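Local structure of galectin 2 (Gallus gallus, 2YMZ) at residues L41-N46 and I83-L88. The protein probably binds carbohydrates as a galectin, a lectin of the galactoside-binding family. Residues are numbered along the deposited sequence; the frame is centred on the assembly and turned at random.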
ATOM      1  N   LEU A  41     -15.902  -2.532  -8.563  1.00 22.20           N
ATOM      2  CA  LEU A  41     -14.560  -2.612  -9.152  1.00 20.68           C
ATOM      3  C   LEU A  41     -14.564  -2.441 -10.651  1.00 20.80           C
ATOM      4  O   LEU A  41     -15.370  -3.071 -11.356  1.00 21.88           O
ATOM      5  CB  LEU A  41     -13.951  -4.033  -8.858  1.00 21.06           C
ATOM      6  CG  LEU A  41     -13.834  -4.389  -7.350  1.00 22.81           C
ATOM      7  CD1 LEU A  41     -13.319  -5.837  -7.166  1.00 21.65           C
ATOM      8  CD2 LEU A  41     -12.855  -3.408  -6.654  1.00 23.00           C
ATOM      9  N   ALA A  42     -13.726  -1.529 -11.142  1.00 18.46           N
ATOM     10  CA  ALA A  42     -13.462  -1.394 -12.558  1.00 20.50           C
ATOM     11  C   ALA A  42     -12.644  -2.552 -13.111  1.00 21.59           C
ATOM     12  O   ALA A  42     -12.860  -2.968 -14.242  1.00 20.42           O
ATOM     13  CB  ALA A  42     -12.791  -0.059 -12.840  1.00 22.74           C
ATOM     14  N   LEU A  43     -11.720  -3.078 -12.289  1.00 20.52           N
ATOM     15  CA  LEU A  43     -10.776  -4.080 -12.810  1.00 20.32           C
ATOM     16  C   LEU A  43     -10.524  -5.056 -11.660  1.00 17.18           C
ATOM     17  O   LEU A  43      -9.998  -4.670 -10.585  1.00 16.90           O
ATOM     18  CB  LEU A  43      -9.477  -3.453 -13.328  1.00 20.17           C
ATOM     19  CG  LEU A  43      -8.358  -4.468 -13.784  1.00 19.58           C
ATOM     20  CD1 LEU A  43      -8.879  -5.469 -14.817  1.00 23.14           C
ATOM     21  CD2 LEU A  43      -7.075  -3.789 -14.271  1.00 20.54           C
ATOM     22  N   HIS A  44     -10.856  -6.329 -11.877  1.00 17.02           N
ATOM     23  CA  HIS A  44     -10.387  -7.374 -10.984  1.00 18.14           C
ATOM     24  C   HIS A  44      -9.482  -8.226 -11.865  1.00 19.09           C
ATOM     25  O   HIS A  44      -9.958  -8.797 -12.861  1.00 21.72           O
ATOM     26  CB  HIS A  44     -11.646  -8.146 -10.488  1.00 17.13           C
ATOM     27  CG  HIS A  44     -11.433  -9.558  -9.945  1.00 19.23           C
ATOM     28  ND1 HIS A  44     -11.034  -9.813  -8.653  1.00 19.95           N
ATOM     29  CD2 HIS A  44     -11.679 -10.781 -10.513  1.00 19.50           C
ATOM     30  CE1 HIS A  44     -11.013 -11.134  -8.448  1.00 20.50           C
ATOM     31  NE2 HIS A  44     -11.458 -11.729  -9.550  1.00 20.68           N
ATOM     32  N   PHE A  45      -8.185  -8.199 -11.605  1.00 17.84           N
ATOM     33  CA  PHE A  45      -7.164  -8.856 -12.433  1.00 15.73           C
ATOM     34  C   PHE A  45      -6.736 -10.026 -11.580  1.00 14.11           C
ATOM     35  O   PHE A  45      -6.142  -9.862 -10.490  1.00 14.13           O
ATOM     36  CB  PHE A  45      -5.984  -7.864 -12.556  1.00 16.55           C
ATOM     37  CG  PHE A  45      -4.771  -8.440 -13.225  1.00 15.57           C
ATOM     38  CD1 PHE A  45      -4.717  -8.503 -14.602  1.00 16.28           C
ATOM     39  CD2 PHE A  45      -3.686  -8.883 -12.435  1.00 15.93           C
ATOM     40  CE1 PHE A  45      -3.589  -9.052 -15.233  1.00 16.56           C
ATOM     41  CE2 PHE A  45      -2.541  -9.405 -13.059  1.00 17.59           C
ATOM     42  CZ  PHE A  45      -2.541  -9.517 -14.436  1.00 16.36           C
ATOM     43  N   ASN A  46      -7.016 -11.250 -12.069  1.00 15.19           N
ATOM     44  CA  ASN A  46      -6.883 -12.364 -11.175  1.00 15.04           C
ATOM     45  C   ASN A  46      -6.187 -13.565 -11.885  1.00 15.49           C
ATOM     46  O   ASN A  46      -6.837 -14.362 -12.586  1.00 16.67           O
ATOM     47  CB  ASN A  46      -8.343 -12.796 -10.851  1.00 16.71           C
ATOM     48  CG  ASN A  46      -8.447 -14.101 -10.017  1.00 19.15           C
ATOM     49  OD1 ASN A  46      -9.498 -14.763 -10.132  1.00 21.99           O
ATOM     50  ND2 ASN A  46      -7.534 -14.399  -9.136  1.00 18.11           N
ATOM     51  N   ILE A  83       4.064  -5.977 -12.010  1.00 18.25           N
ATOM     52  CA  ILE A  83       2.838  -5.817 -12.848  1.00 17.70           C
ATOM     53  C   ILE A  83       2.623  -4.271 -13.043  1.00 17.28           C
ATOM     54  O   ILE A  83       2.633  -3.551 -12.081  1.00 17.63           O
ATOM     55  CB  ILE A  83       1.662  -6.463 -12.110  1.00 18.60           C
ATOM     56  CG1 ILE A  83       1.904  -8.001 -12.066  1.00 19.29           C
ATOM     57  CG2 ILE A  83       0.378  -6.254 -12.882  1.00 17.72           C
ATOM     58  CD1 ILE A  83       1.132  -8.832 -11.056  1.00 23.31           C
ATOM     59  N   ILE A  84       2.381  -3.820 -14.264  1.00 16.97           N
ATOM     60  CA  ILE A  84       2.141  -2.375 -14.439  1.00 17.96           C
ATOM     61  C   ILE A  84       0.709  -2.224 -14.965  1.00 15.89           C
ATOM     62  O   ILE A  84       0.366  -2.960 -15.889  1.00 21.01           O
ATOM     63  CB  ILE A  84       3.081  -1.834 -15.488  1.00 18.21           C
ATOM     64  CG1 ILE A  84       4.488  -1.930 -14.891  1.00 23.53           C
ATOM     65  CG2 ILE A  84       2.718  -0.349 -15.781  1.00 19.74           C
ATOM     66  CD1 ILE A  84       5.665  -1.657 -15.794  1.00 31.94           C
ATOM     67  N   VAL A  85      -0.092  -1.385 -14.337  1.00 16.92           N
ATOM     68  CA  VAL A  85      -1.476  -1.143 -14.787  1.00 16.46           C
ATOM     69  C   VAL A  85      -1.512   0.294 -15.292  1.00 20.66           C
ATOM     70  O   VAL A  85      -0.978   1.195 -14.620  1.00 19.85           O
ATOM     71  CB  VAL A  85      -2.461  -1.234 -13.645  1.00 17.91           C
ATOM     72  CG1 VAL A  85      -3.898  -1.190 -14.237  1.00 18.89           C
ATOM     73  CG2 VAL A  85      -2.283  -2.583 -12.865  1.00 17.74           C
ATOM     74  N   GLU A  86      -2.177   0.505 -16.437  1.00 21.96           N
ATOM     75  CA  GLU A  86      -2.387   1.875 -16.926  1.00 24.12           C
ATOM     76  C   GLU A  86      -3.842   2.137 -17.152  1.00 23.12           C
ATOM     77  O   GLU A  86      -4.565   1.213 -17.631  1.00 23.95           O
ATOM     78  CB  GLU A  86      -1.654   2.003 -18.194  1.00 24.89           C
ATOM     79  CG  GLU A  86      -0.221   2.271 -17.839  1.00 37.25           C
ATOM     80  CD  GLU A  86       0.691   1.931 -18.940  1.00 42.17           C
ATOM     81  OE1 GLU A  86       0.176   1.452 -19.963  1.00 47.95           O
ATOM     82  OE2 GLU A  86       1.928   2.146 -18.751  1.00 45.65           O
ATOM     83  N   PHE A  87      -4.267   3.339 -16.736  1.00 22.91           N
ATOM     84  CA  PHE A  87      -5.649   3.752 -16.803  1.00 22.41           C
ATOM     85  C   PHE A  87      -5.732   4.544 -18.120  1.00 25.79           C
ATOM     86  O   PHE A  87      -5.219   5.693 -18.206  1.00 24.64           O
ATOM     87  CB  PHE A  87      -5.962   4.599 -15.561  1.00 21.04           C
ATOM     88  CG  PHE A  87      -7.417   4.989 -15.407  1.00 20.90           C
ATOM     89  CD1 PHE A  87      -8.315   4.925 -16.482  1.00 22.03           C
ATOM     90  CD2 PHE A  87      -7.842   5.525 -14.208  1.00 23.75           C
ATOM     91  CE1 PHE A  87      -9.629   5.311 -16.345  1.00 24.43           C
ATOM     92  CE2 PHE A  87      -9.196   5.903 -14.040  1.00 24.53           C
ATOM     93  CZ  PHE A  87     -10.063   5.817 -15.123  1.00 25.19           C
ATOM     94  N   LEU A  88      -6.229   3.902 -19.170  1.00 27.04           N
ATOM     95  CA  LEU A  88      -6.169   4.531 -20.476  1.00 27.92           C
ATOM     96  C   LEU A  88      -7.577   4.920 -20.990  1.00 29.84           C
ATOM     97  O   LEU A  88      -8.035   4.397 -22.000  1.00 31.13           O
ATOM     98  CB  LEU A  88      -5.383   3.665 -21.463  1.00 26.71           C
ATOM     99  CG  LEU A  88      -3.924   3.413 -21.096  1.00 27.07           C
ATOM    100  CD1 LEU A  88      -3.312   2.554 -22.151  1.00 29.65           C
ATOM    101  CD2 LEU A  88      -3.123   4.690 -20.968  1.00 26.56           C
TER
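The hydrophobic core between the two antiparallel sheets of the galectin beta-sandwich is bridged here by Leu43 and Phe45 of strand 40-48 and by Ile83 and Val85 of strand 80-88. The backbones stay far apart, with the CA atoms of Phe45 and Val85 at 9.9 Å, and the distance is spanned by apolar side chains from both sheets. Leu43 reaches across with one methyl: its CD2 lies 4.1 Å from CG1 of Val85, the two side chains passing alongside one another, each heading for the opposite sheet. On Leu43 CG stands anti to the backbone N (chi1 175°), which extends the side chain so that CD2 can meet Val85. Two residues along, the Phe45 ring meets the end of the longer branch of Ile83, CE2 being 4.2 Å from CD1, and the methyl approaches the ring obliquely. These are van der Waals contacts between buried apolar groups. Between the two core residues, His44 ND1 is hydrogen-bonded to Asn33 OD1, and the His44 ring meets that of Trp64. At the start of the contact the strand carries a classic beta bulge, in which Ala42 and Leu43 together lie opposite Leu34 of strand 30-34. Strands 30-34 and 53-60 flank 40-48 within its sheet, contributing Ile32, Ile54 and Cys56 to the surrounding core, while Val94 of strand 91-95, next to 80-88 in the other sheet, touches both Phe45 and Ile83.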